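Local atomic coordinates of secreted protein (Kutzneria albida DSM 43870, PDB entry 5M6Q), a protein that probably acts as a microbial transglutaminase, transferring the gamma-glutamyl group of protein-bound glutamines to primary amines and so cross-linking proteins. Residues 16-19 / 20-24; 51-55 / 56-60; 163-166 / 167-170. All coordinates share one frame; numbering follows the deposited sequence.

Contact 1. Residues 16-19 / 20-24; sequences WRVE and DYVEA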
loop_
_atom_site.group_PDB
_atom_site.type_symbol
_atom_site.label_atom_id
_atom_site.label_comp_id
_atom_site.label_asym_id
_atom_site.label_seq_id
_atom_site.Cartn_x
_atom_site.Cartn_y
_atom_site.Cartn_z
ATOM N N TRP A 16 -3.249 -18.452 4.301
ATOM C CA TRP A 16 -2.051 -19.020 3.695
ATOM C C TRP A 16 -0.973 -19.288 4.735
ATOM O O TRP A 16 -0.639 -18.398 5.515
ATOM C CB TRP A 16 -1.497 -18.071 2.639
ATOM C CG TRP A 16 -2.356 -17.935 1.434
ATOM C CD1 TRP A 16 -3.506 -17.221 1.326
ATOM C CD2 TRP A 16 -2.123 -18.523 0.156
ATOM N NE1 TRP A 16 -4.005 -17.313 0.052
ATOM C CE2 TRP A 16 -3.180 -18.120 -0.682
ATOM C CE3 TRP A 16 -1.122 -19.355 -0.361
ATOM C CZ2 TRP A 16 -3.269 -18.520 -2.000
ATOM C CZ3 TRP A 16 -1.206 -19.747 -1.676
ATOM C CH2 TRP A 16 -2.271 -19.330 -2.487
ATOM N N ARG A 17 -0.442 -20.509 4.765
ATOM C CA ARG A 17 0.829 -20.733 5.431
ATOM C C ARG A 17 1.827 -19.842 4.741
ATOM O O ARG A 17 1.782 -19.707 3.523
ATOM C CB ARG A 17 1.309 -22.180 5.328
ATOM C CG ARG A 17 0.508 -23.182 6.076
ATOM C CD ARG A 17 0.792 -24.569 5.546
ATOM N NE ARG A 17 2.048 -25.122 6.022
ATOM C CZ ARG A 17 3.034 -25.557 5.239
ATOM N NH1 ARG A 17 2.943 -25.496 3.914
ATOM N NH2 ARG A 17 4.122 -26.066 5.791
ATOM N N VAL A 18 2.728 -19.243 5.504
ATOM C CA VAL A 18 3.753 -18.408 4.901
ATOM C C VAL A 18 4.505 -19.192 3.837
ATOM O O VAL A 18 4.655 -18.711 2.716
ATOM C CB VAL A 18 4.709 -17.849 5.954
ATOM C CG1 VAL A 18 5.843 -17.093 5.266
ATOM C CG2 VAL A 18 3.953 -16.924 6.915
ATOM N N GLU A 19 4.938 -20.409 4.169
ATOM C CA GLU A 19 5.647 -21.255 3.203
ATOM C C GLU A 19 4.855 -21.435 1.907
ATOM O O GLU A 19 5.431 -21.446 0.826
ATOM C CB GLU A 19 5.985 -22.639 3.801
ATOM C CG GLU A 19 6.984 -23.444 2.954
ATOM C CD GLU A 19 7.098 -24.934 3.337
ATOM O OE1 GLU A 19 6.387 -25.391 4.264
ATOM O OE2 GLU A 19 7.912 -25.650 2.700
ATOM N N ASP A 20 3.539 -21.580 2.001
ATOM C CA ASP A 20 2.751 -21.773 0.785
ATOM C C ASP A 20 2.616 -20.464 0.002
ATOM O O ASP A 20 2.604 -20.464 -1.220
ATOM C CB ASP A 20 1.370 -22.344 1.112
ATOM C CG ASP A 20 1.433 -23.779 1.633
ATOM O OD1 ASP A 20 2.380 -24.525 1.287
ATOM O OD2 ASP A 20 0.525 -24.167 2.387
ATOM N N TYR A 21 2.510 -19.347 0.710
ATOM C CA TYR A 21 2.476 -18.047 0.054
ATOM C C TYR A 21 3.784 -17.765 -0.695
ATOM O O TYR A 21 3.776 -17.265 -1.822
ATOM C CB TYR A 21 2.203 -16.936 1.073
ATOM C CG TYR A 21 2.274 -15.566 0.463
ATOM C CD1 TYR A 21 1.306 -15.131 -0.434
ATOM C CD2 TYR A 21 3.320 -14.711 0.769
ATOM C CE1 TYR A 21 1.377 -13.870 -1.003
ATOM C CE2 TYR A 21 3.397 -13.461 0.217
ATOM C CZ TYR A 21 2.432 -13.042 -0.665
ATOM O OH TYR A 21 2.544 -11.788 -1.218
ATOM N N VAL A 22 4.903 -18.096 -0.071
ATOM C CA VAL A 22 6.202 -17.842 -0.688
ATOM C C VAL A 22 6.329 -18.626 -1.991
ATOM O O VAL A 22 6.722 -18.069 -3.016
ATOM C CB VAL A 22 7.351 -18.167 0.280
ATOM C CG1 VAL A 22 8.684 -18.104 -0.443
ATOM C CG2 VAL A 22 7.352 -17.177 1.417
ATOM N N GLU A 23 5.955 -19.903 -1.966
ATOM C CA GLU A 23 5.982 -20.708 -3.179
ATOM C C GLU A 23 5.086 -20.127 -4.265
ATOM O O GLU A 23 5.479 -20.079 -5.415
ATOM C CB GLU A 23 5.574 -22.152 -2.890
ATOM C CG GLU A 23 6.703 -22.977 -2.298
ATOM C CD GLU A 23 6.277 -24.376 -1.883
ATOM O OE1 GLU A 23 5.243 -24.870 -2.400
ATOM O OE2 GLU A 23 6.982 -24.974 -1.032
ATOM N N ALA A 24 3.887 -19.683 -3.911
ATOM C CA ALA A 24 3.032 -19.072 -4.919
ATOM C C ALA A 24 3.684 -17.797 -5.438
ATOM O O ALA A 24 3.709 -17.552 -6.642
ATOM C CB ALA A 24 1.656 -18.793 -4.370
HETATM O O HOH W 1 -1.518 -22.443 2.881
#

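Contact 2. Residues 51-55 / 56-60; sequences VNLNR and EDLSN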
loop_
_atom_site.group_PDB
_atom_site.type_symbol
_atom_site.label_atom_id
_atom_site.label_comp_id
_atom_site.label_asym_id
_atom_site.label_seq_id
_atom_site.Cartn_x
_atom_site.Cartn_y
_atom_site.Cartn_z
ATOM N N VAL A 51 7.538 -6.359 0.525
ATOM C CA VAL A 51 8.090 -7.324 -0.409
ATOM C C VAL A 51 7.514 -7.105 -1.812
ATOM O O VAL A 51 8.234 -7.167 -2.804
ATOM C CB VAL A 51 7.860 -8.742 0.081
ATOM C CG1 VAL A 51 8.165 -9.752 -1.031
ATOM C CG2 VAL A 51 8.757 -8.998 1.301
ATOM N N ASN A 52 6.231 -6.799 -1.904
ATOM C CA ASN A 52 5.634 -6.619 -3.223
ATOM C C ASN A 52 6.051 -5.326 -3.941
ATOM O O ASN A 52 6.007 -5.266 -5.159
ATOM C CB ASN A 52 4.111 -6.693 -3.123
ATOM C CG ASN A 52 3.613 -8.119 -2.939
ATOM O OD1 ASN A 52 4.329 -9.079 -3.216
ATOM N ND2 ASN A 52 2.384 -8.260 -2.464
ATOM N N LEU A 53 6.457 -4.297 -3.206
ATOM C CA LEU A 53 6.984 -3.106 -3.861
ATOM C C LEU A 53 8.343 -3.368 -4.511
ATOM O O LEU A 53 8.697 -2.695 -5.469
ATOM C CB LEU A 53 7.090 -1.950 -2.877
ATOM C CG LEU A 53 5.726 -1.465 -2.403
ATOM C CD1 LEU A 53 5.877 -0.599 -1.178
ATOM C CD2 LEU A 53 5.035 -0.695 -3.528
ATOM N N ASN A 54 9.090 -4.345 -3.993
ATOM C CA ASN A 54 10.296 -4.836 -4.674
ATOM C C ASN A 54 11.344 -3.731 -4.736
ATOM O O ASN A 54 12.072 -3.593 -5.709
ATOM C CB ASN A 54 9.959 -5.347 -6.087
ATOM C CG ASN A 54 11.114 -6.128 -6.731
ATOM O OD1 ASN A 54 12.000 -6.619 -6.038
ATOM N ND2 ASN A 54 11.093 -6.245 -8.054
ATOM N N ARG A 55 11.402 -2.940 -3.675
ATOM C CA ARG A 55 12.246 -1.761 -3.645
ATOM C C ARG A 55 13.162 -1.730 -2.448
ATOM O O ARG A 55 12.722 -1.489 -1.318
ATOM C CB ARG A 55 11.382 -0.515 -3.658
ATOM C CG ARG A 55 10.990 -0.146 -5.050
ATOM C CD ARG A 55 10.147 1.070 -5.032
ATOM N NE ARG A 55 10.790 2.190 -4.359
ATOM C CZ ARG A 55 10.172 3.339 -4.124
ATOM N NH1 ARG A 55 8.911 3.483 -4.516
ATOM N NH2 ARG A 55 10.800 4.330 -3.505
ATOM N N GLU A 56 14.447 -1.937 -2.710
ATOM C CA GLU A 56 15.427 -2.050 -1.642
ATOM C C GLU A 56 15.614 -0.746 -0.887
ATOM O O GLU A 56 16.115 -0.750 0.231
ATOM C CB GLU A 56 16.758 -2.523 -2.205
ATOM C CG GLU A 56 17.367 -1.567 -3.199
ATOM C CD GLU A 56 18.685 -2.079 -3.735
ATOM O OE1 GLU A 56 19.644 -2.207 -2.937
ATOM O OE2 GLU A 56 18.740 -2.380 -4.947
ATOM N N ASP A 57 15.207 0.369 -1.487
ATOM C CA ASP A 57 15.347 1.672 -0.842
ATOM C C ASP A 57 14.264 1.925 0.210
ATOM O O ASP A 57 14.281 2.955 0.896
ATOM C CB ASP A 57 15.320 2.797 -1.886
ATOM C CG ASP A 57 14.033 2.820 -2.700
ATOM O OD1 ASP A 57 13.558 1.741 -3.126
ATOM O OD2 ASP A 57 13.500 3.923 -2.928
ATOM N N LEU A 58 13.326 0.991 0.337
ATOM C CA LEU A 58 12.237 1.140 1.301
ATOM C C LEU A 58 12.339 0.136 2.440
ATOM O O LEU A 58 12.604 -1.042 2.220
ATOM C CB LEU A 58 10.886 0.977 0.609
ATOM C CG LEU A 58 10.554 2.059 -0.414
ATOM C CD1 LEU A 58 9.305 1.671 -1.165
ATOM C CD2 LEU A 58 10.374 3.394 0.278
ATOM N N SER A 59 12.144 0.607 3.660
ATOM C CA SER A 59 11.970 -0.312 4.767
ATOM C C SER A 59 10.492 -0.291 5.174
ATOM O O SER A 59 9.958 -1.299 5.612
ATOM C CB SER A 59 12.888 0.044 5.937
ATOM O OG SER A 59 12.635 1.356 6.388
ATOM N N ASN A 60 9.840 0.854 4.994
ATOM C CA ASN A 60 8.399 0.961 5.182
ATOM C C ASN A 60 7.720 1.389 3.887
ATOM O O ASN A 60 8.316 2.066 3.060
ATOM C CB ASN A 60 8.063 1.951 6.297
ATOM C CG ASN A 60 8.727 1.589 7.607
ATOM O OD1 ASN A 60 8.784 0.419 7.977
ATOM N ND2 ASN A 60 9.249 2.590 8.308
#

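Contact 3. Residues 163-166 / 167-170; sequences RYRA and RPGY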
loop_
_atom_site.group_PDB
_atom_site.type_symbol
_atom_site.label_atom_id
_atom_site.label_comp_id
_atom_site.label_asym_id
_atom_site.label_seq_id
_atom_site.Cartn_x
_atom_site.Cartn_y
_atom_site.Cartn_z
ATOM N N ARG A 163 2.703 8.756 13.054
ATOM C CA ARG A 163 3.855 8.291 13.849
ATOM C C ARG A 163 3.832 6.793 14.173
ATOM O O ARG A 163 4.554 6.350 15.064
ATOM C CB ARG A 163 3.924 9.051 15.178
ATOM C CG ARG A 163 3.753 10.545 15.087
ATOM C CD ARG A 163 3.730 11.174 16.482
ATOM N NE ARG A 163 4.775 10.631 17.352
ATOM C CZ ARG A 163 4.558 10.034 18.525
ATOM N NH1 ARG A 163 3.318 9.910 18.999
ATOM N NH2 ARG A 163 5.588 9.568 19.229
ATOM N N TYR A 164 2.983 6.030 13.492
ATOM C CA TYR A 164 2.844 4.591 13.748
ATOM C C TYR A 164 2.435 4.249 15.184
ATOM O O TYR A 164 2.747 3.162 15.678
ATOM C CB TYR A 164 4.144 3.856 13.414
ATOM C CG TYR A 164 4.546 3.981 11.967
ATOM C CD1 TYR A 164 4.088 3.079 11.015
ATOM C CD2 TYR A 164 5.381 5.006 11.551
ATOM C CE1 TYR A 164 4.446 3.198 9.692
ATOM C CE2 TYR A 164 5.751 5.135 10.236
ATOM C CZ TYR A 164 5.286 4.237 9.307
ATOM O OH TYR A 164 5.668 4.385 7.992
ATOM N N ARG A 165 1.720 5.157 15.836
ATOM C CA ARG A 165 1.227 4.912 17.183
ATOM C C ARG A 165 -0.034 4.054 17.183
ATOM O O ARG A 165 -0.982 4.358 16.468
ATOM C CB ARG A 165 0.923 6.227 17.903
ATOM C CG ARG A 165 0.487 5.998 19.357
ATOM C CD ARG A 165 0.095 7.283 20.107
ATOM N NE ARG A 165 -0.309 6.957 21.470
ATOM C CZ ARG A 165 -1.511 7.198 21.976
ATOM N NH1 ARG A 165 -2.427 7.803 21.238
ATOM N NH2 ARG A 165 -1.793 6.845 23.227
ATOM N N ALA A 166 -0.054 3.013 18.016
ATOM C CA ALA A 166 -1.236 2.166 18.174
ATOM C C ALA A 166 -2.240 2.773 19.138
ATOM O O ALA A 166 -1.868 3.467 20.081
ATOM C CB ALA A 166 -0.846 0.782 18.666
ATOM N N ARG A 167 -3.516 2.489 18.917
ATOM C CA ARG A 167 -4.480 2.611 19.994
ATOM C C ARG A 167 -4.013 1.715 21.154
ATOM O O ARG A 167 -3.760 0.529 20.954
ATOM C CB ARG A 167 -5.875 2.219 19.527
ATOM C CG ARG A 167 -6.909 2.376 20.629
ATOM C CD ARG A 167 -8.296 2.064 20.186
ATOM N NE ARG A 167 -9.215 2.325 21.286
ATOM C CZ ARG A 167 -10.409 1.768 21.428
ATOM N NH1 ARG A 167 -10.856 0.900 20.529
ATOM N NH2 ARG A 167 -11.155 2.091 22.476
ATOM N N PRO A 168 -3.864 2.288 22.358
ATOM C CA PRO A 168 -3.339 1.517 23.500
ATOM C C PRO A 168 -4.097 0.200 23.691
ATOM O O PRO A 168 -5.326 0.216 23.782
ATOM C CB PRO A 168 -3.559 2.449 24.696
ATOM C CG PRO A 168 -3.698 3.828 24.103
ATOM C CD PRO A 168 -4.294 3.647 22.740
ATOM N N GLY A 169 -3.376 -0.917 23.700
ATOM C CA GLY A 169 -3.996 -2.230 23.797
ATOM C C GLY A 169 -4.363 -2.902 22.477
ATOM O O GLY A 169 -4.927 -3.998 22.477
ATOM N N TYR A 170 -4.039 -2.261 21.357
ATOM C CA TYR A 170 -4.363 -2.798 20.037
ATOM C C TYR A 170 -3.140 -2.824 19.113
ATOM O O TYR A 170 -2.057 -2.374 19.485
ATOM C CB TYR A 170 -5.513 -1.991 19.418
ATOM C CG TYR A 170 -6.794 -2.197 20.194
ATOM C CD1 TYR A 170 -7.567 -3.328 19.987
ATOM C CD2 TYR A 170 -7.197 -1.300 21.168
ATOM C CE1 TYR A 170 -8.715 -3.554 20.713
ATOM C CE2 TYR A 170 -8.356 -1.518 21.903
ATOM C CZ TYR A 170 -9.107 -2.652 21.666
ATOM O OH TYR A 170 -10.260 -2.889 22.376
#

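Contact 1. Residues 16-19 / 20-24
Strand 13-17 passes into helix 18-28 here, and Arg17, at the N-cap position, meets Asp20 and Tyr21 of the first turn. Tyr21 N donates a hydrogen bond to Arg17 O (2.9 Å), and Val22 N to Val18 O and Glu23 N to Glu19 O continue the helical ladder. On the outer side, Arg17 and Asp20 form a salt bridge, NH1 to OD1 2.9 Å. The same NH1 gives a longer, straight bond (172°) to OD2, met from above the carboxylate plane. A bend at chi3 (78°) turns the Arg17 guanidinium back over the helix start, where NH2 also reaches Glu19 OE1 at 2.8 Å, making a three-residue network. A water accepts from Arg17 N and donates to Asp20 OD2 at 2.7 Å. With an alanine in place of Asp20, Arg17 NH1 would probably lose its carboxylate mate and the water its acceptor. On another side Trp16 lies against the turn: CZ3 is 4.0 Å from Ala24 CB, while Asp20 O sits at the edge of the indole. The Trp16 and Tyr21 rings both meet Trp186 of the sheet. Val18 CG1 packs on Val22 CG2 at 4.1 Å, beside Leu41 of helix 35-41. The water between Arg17 N and Asp20 OD2 spans the N-cap and N3 positions, where a capping box would have a direct bond; the arrangement is that of a strand-to-helix junction with an N-terminal salt-bridge network.

Contact 2. Residues 51-55 / 56-60
Charge pairing joins Arg55 and Asp57, two residues apart: Arg55 grips the carboxylate side-on, with NE to OD1 at 3.1 Å and NH2 to OD2 at 2.8 Å. Both bonds are almost straight and lie in the guanidinium plane, and the two flat groups are only 20° apart. OD1 offers its syn lone pair, whereas OD2 is met on its syn side, somewhat out of plane. Two parallel bonds of this kind fix the rotation of both groups. Asp57 CG stands between its own backbone N and carbonyl carbon (chi1 59°), which brings the carboxylate back over the preceding residues. The third guanidinium nitrogen, Arg55 NH1, bonds to Phe221 O of strand 214-223. The backbone supplies the frame: helix 47-53 ends, Asn54 leaves it with positive phi, and a type I beta turn runs from Arg55 to Leu58, closed by Leu58 N to Arg55 O at 3.0 Å. Asn54 itself turns its amide to the last residue of the same strand, ND2 to Lys223 O. Apolar contact comes from Leu58, whose CD1 lies over the centre of one guanidinium face of Arg55, 3.5 Å from CZ. That same methyl touches Leu53 CD1 at 4.1 Å, linking the last helical residue to the turn, and Leu53 rests in addition on Trp177 of strand 174-179.

Contact 3. Residues 163-166 / 167-170
This is a surface contact within the long loop between helix 141-146 and strand 174-179, held across Arg165, Ala166, Pro168 and Tyr170 by van der Waals touches. The extended side chain of Arg165, with CG anti to the backbone N (chi1 -176°), carries NH2 to within 3.7 Å of Pro168 CG; the proline meets the guanidinium obliquely. Ala166 touches the turn at two points: its CB lies 3.5 Å from Tyr170 O, and its carbonyl O is 3.6 Å from Pro168 CD. The turn itself is type II, from Arg167 to Tyr170, and is closed by Tyr170 N to Arg167 O at 2.8 Å. Gly169 takes its third position with phi 90°, where a CB would press on the carbonyl O of Pro168. Across the mouth of the turn, Tyr170 CE2 sits 3.6 Å above the guanidinium plane of Arg167, displaced toward its rim. The arginine ends find their polar partners elsewhere: Arg165 NH1 bonds to Trp134 O and forms a salt bridge to the sulfonate of a bound MES, probably from the crystallisation liquor, and Arg167 NH1 bonds to Gln210 O. The loop thus lies against the segment following strand 122-131 and, through Arg167 and Tyr170, against the one between helix 202-205 and strand 214-223.

How the contacts relate
Contacts 1 and 2 are partly buried and lie at the start of helix 18-28 and the end of helix 47-53, which meet where Tyr21 OH comes within 3.7 Å of Asn52 ND2, and both pack toward the sheet. Contact 3 lies on the surface, touching contact 2 through Asn60 CB and Tyr164 OH, 3.8 Å apart, while its nearest atoms to contact 1 are about 19 Å away. Chemistry follows place. Contact 1 starts a helix with a salt-bridge network outside and aromatic packing inside; contact 2 follows a helix end with one two-bond, side-on salt bridge and a leucine methyl against the guanidinium face. In contact 3 the arginines bind carbonyls of neighbouring loops, leaving van der Waals touches between its own segments.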